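Local structure of nucleoprotein (5EPW) at residues W26-T31 against I37-P42; F64-E69 against L109-E114; E82-E87 against Q93-Y98. The protein probably packages the positive-strand viral RNA genome into a helical ribonucleocapsid, and this chain is its C-terminal domain, which forms a dimer. All blocks are in the same frame, centred on the assembly; numbering follows the deposited sequence.

Contact 1: residues W26-T31 against I37-P42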
# COMPACT_ATOMS: atom_id res chain seq x y z
N TRP B 26 -4.22 -7.83 -6.09
CA TRP B 26 -3.43 -6.69 -5.76
C TRP B 26 -3.27 -5.63 -6.85
O TRP B 26 -2.72 -4.57 -6.61
CB TRP B 26 -2.05 -7.12 -5.22
CG TRP B 26 -1.23 -7.97 -6.14
CD1 TRP B 26 -0.29 -7.50 -7.00
CD2 TRP B 26 -1.30 -9.39 -6.33
NE1 TRP B 26 0.26 -8.54 -7.68
CE2 TRP B 26 -0.32 -9.73 -7.33
CE3 TRP B 26 -1.98 -10.45 -5.67
CZ2 TRP B 26 -0.05 -11.09 -7.71
CZ3 TRP B 26 -1.70 -11.78 -6.07
CH2 TRP B 26 -0.75 -12.05 -7.09
N LYS B 27 -3.76 -5.95 -8.07
CA LYS B 27 -3.74 -4.99 -9.19
C LYS B 27 -5.10 -4.53 -9.68
O LYS B 27 -5.18 -3.80 -10.68
CB LYS B 27 -3.00 -5.66 -10.35
CG LYS B 27 -1.55 -5.91 -10.06
CD LYS B 27 -0.72 -4.75 -9.64
CE LYS B 27 0.83 -4.88 -9.78
NZ LYS B 27 1.52 -3.65 -9.36
N ARG B 28 -6.17 -4.85 -8.89
CA ARG B 28 -7.50 -4.42 -9.30
C ARG B 28 -7.78 -2.97 -8.99
O ARG B 28 -7.28 -2.42 -7.99
CB ARG B 28 -8.54 -5.34 -8.67
CG ARG B 28 -8.35 -6.79 -9.09
CD ARG B 28 -9.41 -7.78 -8.50
NE ARG B 28 -9.02 -9.12 -8.89
CZ ARG B 28 -9.30 -10.21 -8.22
NH1 ARG B 28 -9.96 -10.25 -7.05
NH2 ARG B 28 -8.76 -11.35 -8.65
N VAL B 29 -8.60 -2.32 -9.81
CA VAL B 29 -8.96 -0.95 -9.66
C VAL B 29 -10.49 -0.92 -9.68
O VAL B 29 -11.13 -1.12 -10.74
CB VAL B 29 -8.37 -0.04 -10.77
CG1 VAL B 29 -8.89 1.36 -10.59
CG2 VAL B 29 -6.87 -0.11 -10.79
N PRO B 30 -11.14 -0.75 -8.50
CA PRO B 30 -12.62 -0.79 -8.43
C PRO B 30 -13.28 0.48 -8.98
O PRO B 30 -12.79 1.58 -8.78
CB PRO B 30 -12.87 -0.97 -6.93
CG PRO B 30 -11.76 -0.15 -6.36
CD PRO B 30 -10.54 -0.53 -7.17
N THR B 31 -14.48 0.28 -9.58
CA THR B 31 -15.34 1.32 -10.18
C THR B 31 -16.78 0.93 -9.90
O THR B 31 -17.02 -0.10 -9.37
CB THR B 31 -15.15 1.37 -11.69
OG1 THR B 31 -15.53 0.15 -12.24
CG2 THR B 31 -13.69 1.65 -12.07
N ILE B 37 -16.66 -4.52 -3.35
CA ILE B 37 -17.06 -5.86 -2.97
C ILE B 37 -16.72 -6.92 -4.02
O ILE B 37 -16.24 -8.03 -3.70
CB ILE B 37 -18.59 -5.90 -2.68
CG1 ILE B 37 -18.95 -5.06 -1.49
CG2 ILE B 37 -19.12 -7.35 -2.62
CD1 ILE B 37 -20.44 -4.74 -1.35
N GLN B 38 -16.89 -6.55 -5.31
CA GLN B 38 -16.61 -7.43 -6.41
C GLN B 38 -15.10 -7.69 -6.56
O GLN B 38 -14.66 -8.79 -6.77
CB GLN B 38 -17.27 -6.84 -7.69
CG GLN B 38 -18.83 -6.74 -7.65
CD GLN B 38 -19.41 -5.97 -8.86
OE1 GLN B 38 -19.50 -4.71 -8.90
NE2 GLN B 38 -19.79 -6.73 -9.90
N CYS B 39 -14.28 -6.65 -6.42
CA CYS B 39 -12.84 -6.79 -6.60
C CYS B 39 -12.09 -7.33 -5.39
O CYS B 39 -11.13 -8.05 -5.57
CB CYS B 39 -12.17 -5.42 -6.91
SG CYS B 39 -12.62 -4.71 -8.51
N PHE B 40 -12.56 -6.99 -4.18
CA PHE B 40 -11.88 -7.31 -2.99
C PHE B 40 -12.76 -8.17 -2.10
O PHE B 40 -12.80 -9.38 -2.25
CB PHE B 40 -11.30 -6.03 -2.33
CG PHE B 40 -10.47 -5.19 -3.27
CD1 PHE B 40 -9.32 -5.68 -3.82
CD2 PHE B 40 -10.80 -3.91 -3.60
CE1 PHE B 40 -8.53 -4.87 -4.67
CE2 PHE B 40 -10.04 -3.10 -4.49
CZ PHE B 40 -8.92 -3.65 -5.05
N GLY B 41 -13.56 -7.55 -1.33
CA GLY B 41 -14.57 -8.24 -0.48
C GLY B 41 -15.27 -7.24 0.41
O GLY B 41 -15.07 -6.03 0.30
N PRO B 42 -16.18 -7.69 1.29
CA PRO B 42 -16.92 -6.86 2.13
C PRO B 42 -16.06 -6.16 3.17
O PRO B 42 -14.98 -6.66 3.55
CB PRO B 42 -17.91 -7.86 2.77
CG PRO B 42 -17.21 -9.16 2.77
CD PRO B 42 -16.43 -9.14 1.50

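Contact 2: residues F64-E69 against L109-E114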
# COMPACT_ATOMS: atom_id res chain seq x y z
N PHE B 64 -12.49 10.08 -3.48
CA PHE B 64 -11.24 9.26 -3.59
C PHE B 64 -10.00 10.08 -3.80
O PHE B 64 -8.98 9.83 -3.18
CB PHE B 64 -11.37 8.11 -4.63
CG PHE B 64 -10.22 7.18 -4.55
CD1 PHE B 64 -10.16 6.23 -3.55
CD2 PHE B 64 -9.15 7.29 -5.43
CE1 PHE B 64 -9.04 5.38 -3.48
CE2 PHE B 64 -8.08 6.49 -5.30
CZ PHE B 64 -8.05 5.54 -4.33
N PRO B 65 -10.02 11.12 -4.70
CA PRO B 65 -8.72 11.81 -4.91
C PRO B 65 -8.12 12.40 -3.60
O PRO B 65 -6.88 12.43 -3.45
CB PRO B 65 -9.10 12.95 -5.89
CG PRO B 65 -10.24 12.29 -6.64
CD PRO B 65 -11.07 11.53 -5.68
N GLN B 66 -8.95 12.91 -2.70
CA GLN B 66 -8.44 13.48 -1.42
C GLN B 66 -7.81 12.31 -0.60
O GLN B 66 -6.75 12.51 -0.00
CB GLN B 66 -9.49 14.21 -0.59
CG GLN B 66 -8.96 14.84 0.66
CD GLN B 66 -9.85 15.92 1.15
OE1 GLN B 66 -11.07 15.72 1.20
NE2 GLN B 66 -9.25 16.93 1.70
N LEU B 67 -8.44 11.16 -0.64
CA LEU B 67 -7.94 9.98 0.13
C LEU B 67 -6.62 9.58 -0.44
O LEU B 67 -5.66 9.17 0.30
CB LEU B 67 -8.98 8.88 0.10
CG LEU B 67 -10.23 9.24 0.86
CD1 LEU B 67 -11.33 8.36 0.46
CD2 LEU B 67 -10.01 9.16 2.35
N ALA B 68 -6.49 9.57 -1.77
CA ALA B 68 -5.26 9.18 -2.42
C ALA B 68 -4.03 9.99 -2.03
O ALA B 68 -2.86 9.56 -2.20
CB ALA B 68 -5.43 9.12 -3.94
N GLU B 69 -4.28 11.22 -1.57
CA GLU B 69 -3.13 12.01 -1.11
C GLU B 69 -2.36 11.36 0.06
O GLU B 69 -1.15 11.72 0.29
CB GLU B 69 -3.61 13.40 -0.62
CG GLU B 69 -4.16 14.24 -1.78
CD GLU B 69 -3.18 14.68 -2.74
OE1 GLU B 69 -2.33 15.47 -2.35
OE2 GLU B 69 -3.04 14.10 -3.82
N LEU B 109 -6.00 14.84 6.31
CA LEU B 109 -6.06 13.83 7.36
C LEU B 109 -7.50 13.59 7.88
O LEU B 109 -8.02 12.49 8.11
CB LEU B 109 -5.06 14.15 8.51
CG LEU B 109 -4.95 13.23 9.68
CD1 LEU B 109 -4.51 11.81 9.27
CD2 LEU B 109 -3.96 13.84 10.63
N PRO B 110 -8.32 14.67 8.11
CA PRO B 110 -9.62 14.39 8.63
C PRO B 110 -10.53 13.52 7.73
O PRO B 110 -11.27 12.70 8.23
CB PRO B 110 -10.27 15.79 8.80
CG PRO B 110 -9.09 16.65 8.92
CD PRO B 110 -7.97 16.13 8.11
N LYS B 111 -10.45 13.74 6.41
CA LYS B 111 -11.19 12.89 5.46
C LYS B 111 -10.76 11.41 5.56
O LYS B 111 -11.60 10.53 5.53
CB LYS B 111 -10.88 13.40 4.08
CG LYS B 111 -11.54 12.61 2.89
CD LYS B 111 -13.03 12.63 2.98
CE LYS B 111 -13.73 12.04 1.75
NZ LYS B 111 -15.21 12.17 1.93
N PHE B 112 -9.44 11.24 5.66
CA PHE B 112 -8.91 9.81 5.82
C PHE B 112 -9.50 9.15 7.08
O PHE B 112 -10.01 8.06 7.08
CB PHE B 112 -7.46 9.83 5.74
CG PHE B 112 -6.83 8.46 5.62
CD1 PHE B 112 -6.64 7.68 6.74
CD2 PHE B 112 -6.47 8.03 4.40
CE1 PHE B 112 -6.04 6.42 6.60
CE2 PHE B 112 -5.85 6.79 4.21
CZ PHE B 112 -5.68 5.98 5.31
N ILE B 113 -9.43 9.89 8.23
CA ILE B 113 -9.92 9.35 9.44
C ILE B 113 -11.39 9.00 9.43
O ILE B 113 -11.83 7.98 9.96
CB ILE B 113 -9.50 10.33 10.62
CG1 ILE B 113 -8.01 10.28 10.86
CG2 ILE B 113 -10.21 9.84 11.87
CD1 ILE B 113 -7.43 11.33 11.80
N GLU B 114 -12.23 9.83 8.77
CA GLU B 114 -13.63 9.54 8.55
C GLU B 114 -13.90 8.22 7.89
O GLU B 114 -14.87 7.53 8.15
CB GLU B 114 -14.29 10.67 7.69
CG GLU B 114 -14.91 11.79 8.52
CD GLU B 114 -15.18 13.07 7.71
OE1 GLU B 114 -15.35 13.00 6.47
OE2 GLU B 114 -15.10 14.19 8.32

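Contact 3: residues E82-E87 against Q93-Y98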
# COMPACT_ATOMS: atom_id res chain seq x y z
N GLU B 82 8.05 -2.92 6.20
CA GLU B 82 8.56 -4.21 6.68
C GLU B 82 7.76 -5.28 5.96
O GLU B 82 6.53 -5.37 6.10
CB GLU B 82 8.41 -4.35 8.22
CG GLU B 82 8.93 -5.70 8.75
CD GLU B 82 9.02 -5.74 10.28
OE1 GLU B 82 8.81 -4.71 10.90
OE2 GLU B 82 9.32 -6.85 10.79
N VAL B 83 8.43 -6.20 5.23
CA VAL B 83 7.81 -7.22 4.47
C VAL B 83 8.15 -8.62 4.95
O VAL B 83 9.33 -8.85 5.32
CB VAL B 83 8.22 -7.10 2.96
CG1 VAL B 83 7.69 -8.28 2.12
CG2 VAL B 83 7.81 -5.79 2.33
N SER B 84 7.14 -9.48 5.04
CA SER B 84 7.35 -10.91 5.45
C SER B 84 6.52 -11.81 4.63
O SER B 84 5.62 -11.36 3.90
CB SER B 84 7.05 -11.05 6.88
OG SER B 84 5.66 -11.06 7.10
N THR B 85 6.82 -13.13 4.74
CA THR B 85 6.11 -14.15 4.00
C THR B 85 5.76 -15.31 4.93
O THR B 85 6.42 -15.56 5.97
CB THR B 85 6.85 -14.71 2.80
OG1 THR B 85 8.09 -15.32 3.26
CG2 THR B 85 7.15 -13.68 1.75
N ASP B 86 4.62 -15.91 4.63
CA ASP B 86 4.21 -17.15 5.28
C ASP B 86 3.65 -18.04 4.23
O ASP B 86 2.92 -17.66 3.36
CB ASP B 86 3.14 -16.92 6.29
CG ASP B 86 3.56 -15.98 7.42
OD1 ASP B 86 4.08 -16.50 8.46
OD2 ASP B 86 3.32 -14.76 7.37
N GLU B 87 3.93 -19.34 4.37
CA GLU B 87 3.36 -20.32 3.44
C GLU B 87 1.99 -20.67 3.90
O GLU B 87 1.73 -20.82 5.10
CB GLU B 87 4.20 -21.58 3.39
CG GLU B 87 5.49 -21.38 2.61
CD GLU B 87 6.15 -22.70 2.22
OE1 GLU B 87 5.56 -23.78 2.50
OE2 GLU B 87 7.23 -22.62 1.61
N GLN B 93 1.73 -16.17 1.35
CA GLN B 93 1.17 -14.84 1.75
C GLN B 93 2.33 -13.87 1.97
O GLN B 93 3.23 -14.11 2.75
CB GLN B 93 0.39 -15.00 3.00
CG GLN B 93 -0.27 -13.67 3.45
CD GLN B 93 -0.99 -13.83 4.76
OE1 GLN B 93 -0.34 -13.77 5.80
NE2 GLN B 93 -2.27 -14.06 4.72
N ILE B 94 2.26 -12.75 1.20
CA ILE B 94 3.22 -11.64 1.44
C ILE B 94 2.45 -10.59 2.30
O ILE B 94 1.31 -10.23 1.96
CB ILE B 94 3.66 -10.92 0.16
CG1 ILE B 94 4.36 -11.96 -0.83
CG2 ILE B 94 4.69 -9.88 0.49
CD1 ILE B 94 4.60 -11.48 -2.26
N THR B 95 3.10 -10.20 3.41
CA THR B 95 2.58 -9.12 4.25
C THR B 95 3.47 -7.90 4.13
O THR B 95 4.73 -7.97 4.29
CB THR B 95 2.52 -9.51 5.71
OG1 THR B 95 1.69 -10.68 5.92
CG2 THR B 95 1.93 -8.41 6.54
N TYR B 96 2.86 -6.74 3.80
CA TYR B 96 3.48 -5.43 3.90
C TYR B 96 2.92 -4.75 5.14
O TYR B 96 1.69 -4.60 5.25
CB TYR B 96 3.20 -4.55 2.69
CG TYR B 96 3.76 -4.98 1.35
CD1 TYR B 96 3.12 -5.97 0.59
CD2 TYR B 96 4.85 -4.26 0.81
CE1 TYR B 96 3.59 -6.24 -0.69
CE2 TYR B 96 5.32 -4.53 -0.49
CZ TYR B 96 4.71 -5.54 -1.16
OH TYR B 96 5.15 -5.81 -2.47
N THR B 97 3.81 -4.29 6.00
CA THR B 97 3.35 -3.43 7.15
C THR B 97 4.02 -2.11 6.91
O THR B 97 5.30 -1.99 6.90
CB THR B 97 3.80 -4.04 8.50
OG1 THR B 97 3.23 -5.34 8.63
CG2 THR B 97 3.26 -3.13 9.65
N TYR B 98 3.25 -1.06 6.65
CA TYR B 98 3.76 0.27 6.23
C TYR B 98 3.27 1.30 7.28
O TYR B 98 2.06 1.40 7.48
CB TYR B 98 3.28 0.59 4.80
CG TYR B 98 3.76 1.97 4.37
CD1 TYR B 98 5.06 2.14 3.94
CD2 TYR B 98 2.95 3.08 4.56
CE1 TYR B 98 5.55 3.47 3.64
CE2 TYR B 98 3.40 4.34 4.23
CZ TYR B 98 4.67 4.52 3.77
OH TYR B 98 5.08 5.81 3.48
O HOH W 1 5.14 -7.11 7.76
O HOH W 2 2.49 -13.20 5.40

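Contact 1: residues W26-T31 against I37-P42
The Arg28 side chain lies along the C-terminal end of helix 36-39 and overlaps Cys39. Its CD is 4.0 Å from Cys39 CB. At its end NH1 donates a hydrogen bond to Cys39 O, 2.9 Å long and nearly straight at 166°. The oxygen sits at the edge of the guanidinium, almost in its plane. From the acceptor's side the donor is tilted 21° out of the carbonyl plane. The arginine side chain is extended from CG to NE, which gives it the length to reach this carbonyl. Arg28 NE donates to Lys23 O, so the guanidinium is held at a second point and its rotation is limited.

Phe40 is the first residue past the helix to leave helical angles. Its ring fits against both Arg28 and Pro30. Ring atom CZ is 3.6 Å from Arg28 O, which lies near the ring plane at the edge. That oxygen also accepts a hydrogen bond from Asn73 of the second subunit. Phe40 CE2 approaches Pro30 CD at 3.7 Å, and the two side chains cross at about a right angle. One face of the ring is covered by its own neighbour, with Cys39 CB 3.8 Å above the ring centre. The bond from Cys39 CA to CB already points at segment 26-31. Chi1 of -67° then sets SG beside the backbone N, 3.9 Å from Pro30 CA.

The contact is buried. It packs Arg28 and Pro30 of the irregular segment against the end of the short helix. The arginine binds the carbonyl of the last helical residue, within the nucleocapsid C-terminal domain, a dimer here and predicted to serve dimerization.

Contact 2: residues F64-E69 against L109-E114
The Phe112 ring meets Leu67 CD2 obliquely. The nearest side-chain atoms are Leu67 CD2 and Phe112 CD2, at 4.2 Å. Met49 and Leu70 of the same chain also touch this ring, as does Tyr96 of the second subunit. The other flat group is the Gln66 amide. Its OE1 lies against the aliphatic start of Lys111, 3.6 Å from Lys111 CG and almost as near to CB. This is a van der Waals contact. The amide nitrogen NE2 donates to Asn108 OD1, just before the second helix. That bond limits the turning of the amide.

Leu67 CD2 is the atom that meets both Lys111 and Phe112. It sits 3.7 Å from Phe112 CA and 3.8 Å from Lys111 CG, so it presses on the helix backbone as well as on side chains. Chi1 (-67°) and chi2 (162°) of Leu67 together carry CD2 to helix 109-114, nearer than the first bond of the side chain suggests.

Helices 64-68 and 109-114 pack steeply across each other. Their axes approach to 9.1 Å, with 107° between their directions. The pair belongs to the helical part of the nucleocapsid C-terminal domain, separated in sequence by helix 74-79 and the two hairpin strands.

Lys111 CB points toward helix 64-68, and CG continues anti to the backbone N. Both carbons therefore lie against Gln66. The bend at chi2 then turns CD, CE and NZ away, which keeps the charge off the apolar contact. Leu67 and Lys111 cross at about a right angle. Leu54 of helix 52-57 packs on Leu67 from the same chain, and Phe78 of the second subunit touches it too.

Contact 3: residues E82-E87 against Q93-Y98
Val83 starts at CB, 3.8 Å from Thr95 O on the neighbouring strand. Its CG1, anti to the backbone N (chi1 174°), reaches Ile94 CG2 at 3.8 Å. Its CG2 touches Tyr96 CD2 at 3.7 Å. Val83 and Tyr96 lie side by side and point the same way, as cross-strand partners on one face of the sheet; the pair is non-hydrogen-bonded. The Tyr96 hydroxyl goes on to bond Leu70 O of the second subunit.

Strands 82-87 and 93-98 form the antiparallel hairpin. Glu82-Thr97, Ser84-Thr95 and Asp86-Gln93 are hydrogen-bonded pairs, each with two backbone bonds. The shortest include Thr95 N to Ser84 O, 2.8 Å and 170°. CA-H contacts add to the ladder, such as Val83 CA to Thr95 O at 3.2 Å.

The face with Glu82, Ser84, Asp86, Gln93, Thr95 and Thr97 is polar. One water donates to Glu82 O and is bonded to Thr97 OG1. Another lies 2.6 Å from Asp86 OD2 and 2.7 Å from Thr95 OG1. The Asp86 carboxylate and Gln93 amide planes stand 88° apart.

Strand 93-98 pairs antiparallel with a strand of the second subunit, so the sheet runs on across the interface. The chemistry implies a two-sided hairpin: a hydrated polar face, and a mostly apolar face of buried Val83, Ile94 and Tyr96, with Thr85 at its more open end.

Contact 1 is the buried one; contacts 2 and 3 are only partly buried. No secondary-structure element is shared among the three, but strand 91-103 of contact 3 is followed in the chain by helix 109-115 of contact 2. Contacts 2 and 3 lie on opposite sides of the chain's centre, with centres about 25 Å apart. Contact 1 joins one arginine-carbonyl bond to apolar packing. Contact 2 is van der Waals contact, partly through the hydrocarbon parts of polar side chains. Contact 3 rests on regular backbone bonding and waters. All three border the second subunit, and strand 93-98 of one subunit lies against segments of contacts 1 and 2 of the other.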